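Local structure of putative sporulation-specific glycosylase ydhD (Bacillus subtilis subsp. subtilis str. 168, 3CZ8) at residues 175-180 with 216-221. The protein is a putative sporulation-specific glycosylase of glycosyl hydrolase family 18 that probably binds chitin-like polysaccharides and hydrolyses their glycosidic bonds. The protein carries 1 engineered substitution. Residues are numbered along the deposited sequence; the frame is centred on the assembly and turned at random. Where two conformers were deposited one is given.
Sequences VNYMFI and KIIIGV
K216 sets CG anti to its own carbonyl carbon (chi1 -63°) and then runs extended, passing the carbonyl oxygen of N176, with CG 3.3 Å from N176 O, until NZ hydrogen-bonds V175 O at 2.8 Å, almost in line with that carbonyl. G172 O takes a second bond from the same amine, so the lysine ties the end of helix 168-174 and the V175 carbonyl after it to the start of strand 217-220. I218 has an unusual chi2 of 93°, which carries CD1 against both aromatic side chains: it lies in the plane of the F179 ring at its edge, 3.7 Å from F179 CE1, and 3.8 Å from Y177 CB. On the face shared by M178, I180, I217 and I219, the side chains of I180 and I217 cross, with I180 CD1 3.8 Å from I217 CG2. Four backbone hydrogen bonds join the parallel strands, from M178 N to K216 O (2.7 Å), I218 N to M178 O, I180 N to I218 O, and finally G220 N to I180 O. The Y177 hydroxyl bonds R215. These are neighbouring strands of the TIM barrel of family 18, joined by a beta-alpha-beta crossover. F179 meets the ring of F13 on the inward side, and its side chain is about 10 Å from that of E120, the predicted proton donor. On the outer side helix 198-208 packs over I180, I217 and I219, while strand 147-153 continues the sheet beyond 177-181 and strand 302-310 beyond 217-220.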
ATOM      1  N   VAL A 175      22.908  18.787  -4.011  1.00 24.71           N
ATOM      2  CA  VAL A 175      21.459  18.647  -3.851  1.00 25.14           C
ATOM      3  C   VAL A 175      20.953  19.518  -2.705  1.00 31.46           C
ATOM      4  O   VAL A 175      21.726  19.915  -1.827  1.00 26.24           O
ATOM      5  CB  VAL A 175      20.995  17.165  -3.666  1.00 20.69           C
ATOM      6  CG1 VAL A 175      21.443  16.298  -4.852  1.00 16.55           C
ATOM      7  CG2 VAL A 175      21.461  16.586  -2.321  1.00 18.09           C
ATOM      8  N   ASN A 176      19.661  19.831  -2.727  1.00 24.71           N
ATOM      9  CA  ASN A 176      19.049  20.570  -1.637  1.00 27.16           C
ATOM     10  C   ASN A 176      18.810  19.626  -0.469  1.00 26.25           C
ATOM     11  O   ASN A 176      19.030  19.993   0.680  1.00 31.65           O
ATOM     12  CB  ASN A 176      17.731  21.224  -2.081  1.00 17.64           C
ATOM     13  CG  ASN A 176      17.931  22.286  -3.147  1.00 35.87           C
ATOM     14  OD1 ASN A 176      17.804  22.018  -4.342  1.00 31.44           O
ATOM     15  ND2 ASN A 176      18.257  23.501  -2.716  1.00 33.24           N
ATOM     16  N   TYR A 177      18.340  18.413  -0.775  1.00 27.69           N
ATOM     17  CA  TYR A 177      18.029  17.413   0.251  1.00 19.21           C
ATOM     18  C   TYR A 177      18.423  15.995  -0.160  1.00 23.55           C
ATOM     19  O   TYR A 177      18.343  15.626  -1.328  1.00 23.56           O
ATOM     20  CB  TYR A 177      16.540  17.465   0.650  1.00 22.69           C
ATOM     21  CG  TYR A 177      16.112  18.788   1.263  1.00 19.22           C
ATOM     22  CD1 TYR A 177      16.330  19.061   2.609  1.00 27.67           C
ATOM     23  CD2 TYR A 177      15.499  19.769   0.482  1.00 24.36           C
ATOM     24  CE1 TYR A 177      15.949  20.284   3.166  1.00 33.58           C
ATOM     25  CE2 TYR A 177      15.120  20.986   1.023  1.00 25.82           C
ATOM     26  CZ  TYR A 177      15.343  21.238   2.361  1.00 36.90           C
ATOM     27  OH  TYR A 177      14.961  22.452   2.886  1.00 38.50           O
ATOM     28  N   MET A 178      18.836  15.200   0.822  1.00 23.99           N
ATOM     29  CA  MET A 178      19.248  13.823   0.581  1.00 26.18           C
ATOM     30  C   MET A 178      18.314  12.899   1.341  1.00 27.48           C
ATOM     31  O   MET A 178      18.222  12.975   2.571  1.00 20.93           O
ATOM     32  CB  MET A 178      20.706  13.623   1.024  1.00 31.54           C
ATOM     33  CG  MET A 178      21.296  12.225   0.817  1.00 49.57           C
ATOM     34  SD  MET A 178      23.026  12.057   1.372  1.00 37.23           S
ATOM     35  CE  MET A 178      23.798  13.212   0.277  1.00  7.65           C
ATOM     36  N   PHE A 179      17.597  12.056   0.598  1.00 18.02           N
ATOM     37  CA  PHE A 179      16.729  11.061   1.207  1.00 25.21           C
ATOM     38  C   PHE A 179      17.539   9.777   1.328  1.00 25.21           C
ATOM     39  O   PHE A 179      17.840   9.125   0.327  1.00 24.05           O
ATOM     40  CB  PHE A 179      15.468  10.791   0.359  1.00 18.12           C
ATOM     41  CG  PHE A 179      14.619  12.013   0.049  1.00 18.57           C
ATOM     42  CD1 PHE A 179      14.627  13.148   0.858  1.00 35.32           C
ATOM     43  CD2 PHE A 179      13.760  11.986  -1.049  1.00 23.09           C
ATOM     44  CE1 PHE A 179      13.824  14.243   0.561  1.00 29.39           C
ATOM     45  CE2 PHE A 179      12.949  13.073  -1.349  1.00 36.98           C
ATOM     46  CZ  PHE A 179      12.983  14.201  -0.541  1.00 28.53           C
ATOM     47  N   ILE A 180      17.900   9.413   2.550  1.00 25.99           N
ATOM     48  CA  ILE A 180      18.708   8.220   2.753  1.00 22.03           C
ATOM     49  C   ILE A 180      17.789   7.046   2.995  1.00 20.14           C
ATOM     50  O   ILE A 180      17.015   7.045   3.945  1.00 28.64           O
ATOM     51  CB  ILE A 180      19.723   8.380   3.906  1.00 32.59           C
ATOM     52  CG1 ILE A 180      20.722   9.488   3.570  1.00 35.25           C
ATOM     53  CG2 ILE A 180      20.459   7.060   4.166  1.00 22.02           C
ATOM     54  CD1 ILE A 180      21.564   9.884   4.722  1.00 39.76           C
ATOM     55  N   LYS A 216      19.966  18.853   5.543  1.00 28.08           N
ATOM     56  CA  LYS A 216      19.718  18.261   4.227  1.00 33.82           C
ATOM     57  C   LYS A 216      19.364  16.768   4.303  1.00 31.62           C
ATOM     58  O   LYS A 216      19.040  16.158   3.286  1.00 37.75           O
ATOM     59  CB  LYS A 216      20.958  18.404   3.335  1.00 28.32           C
ATOM     60  CG  LYS A 216      21.382  19.819   3.008  1.00 36.07           C
ATOM     61  CD  LYS A 216      22.389  19.796   1.871  1.00 31.57           C
ATOM     62  CE  LYS A 216      22.668  21.190   1.363  1.00 37.32           C
ATOM     63  NZ  LYS A 216      23.376  21.162   0.060  1.00 31.13           N
ATOM     64  N   ILE A 217      19.422  16.199   5.505  1.00 33.36           N
ATOM     65  CA  ILE A 217      19.340  14.750   5.688  0.50 28.03           C
ATOM     66  C   ILE A 217      17.946  14.278   6.106  1.00 34.51           C
ATOM     67  O   ILE A 217      17.435  14.678   7.152  1.00 33.28           O
ATOM     68  CB  ILE A 217      20.396  14.241   6.714  0.50 27.86           C
ATOM     69  CG1 ILE A 217      21.812  14.655   6.293  0.50 15.77           C
ATOM     70  CG2 ILE A 217      20.310  12.727   6.875  0.50 24.20           C
ATOM     71  CD1 ILE A 217      22.885  14.416   7.359  0.50 17.44           C
ATOM     72  N   ILE A 218      17.356  13.412   5.286  1.00 30.16           N
ATOM     73  CA  ILE A 218      16.077  12.788   5.598  1.00 29.23           C
ATOM     74  C   ILE A 218      16.314  11.282   5.695  1.00 27.29           C
ATOM     75  O   ILE A 218      16.847  10.679   4.766  1.00 23.35           O
ATOM     76  CB  ILE A 218      14.993  13.132   4.529  1.00 35.02           C
ATOM     77  CG1 ILE A 218      14.591  14.613   4.601  1.00 36.75           C
ATOM     78  CG2 ILE A 218      13.749  12.270   4.694  1.00 26.30           C
ATOM     79  CD1 ILE A 218      15.354  15.538   3.675  1.00 23.82           C
ATOM     80  N   ILE A 219      15.956  10.690   6.834  1.00 24.64           N
ATOM     81  CA  ILE A 219      16.063   9.234   7.009  1.00 27.68           C
ATOM     82  C   ILE A 219      14.776   8.519   6.558  1.00 25.59           C
ATOM     83  O   ILE A 219      13.737   8.607   7.212  1.00 28.00           O
ATOM     84  CB  ILE A 219      16.449   8.844   8.467  1.00 28.46           C
ATOM     85  CG1 ILE A 219      17.723   9.576   8.928  1.00 29.52           C
ATOM     86  CG2 ILE A 219      16.594   7.324   8.616  1.00 27.90           C
ATOM     87  CD1 ILE A 219      18.991   9.309   8.088  1.00 25.77           C
ATOM     88  N   GLY A 220      14.853   7.834   5.421  1.00 29.27           N
ATOM     89  CA  GLY A 220      13.734   7.038   4.919  1.00 31.24           C
ATOM     90  C   GLY A 220      13.529   5.768   5.728  1.00 35.28           C
ATOM     91  O   GLY A 220      14.492   5.086   6.070  1.00 28.79           O
ATOM     92  N   VAL A 221      12.271   5.460   6.045  1.00 35.00           N
ATOM     93  CA  VAL A 221      11.927   4.244   6.797  1.00 29.96           C
ATOM     94  C   VAL A 221      11.499   3.097   5.845  1.00 37.20           C
ATOM     95  O   VAL A 221      11.127   3.365   4.694  1.00 32.49           O
ATOM     96  CB  VAL A 221      10.854   4.521   7.891  1.00 30.71           C
ATOM     97  CG1 VAL A 221      11.329   5.605   8.880  1.00 27.42           C
ATOM     98  CG2 VAL A 221       9.499   4.852   7.284  1.00 32.95           C
TER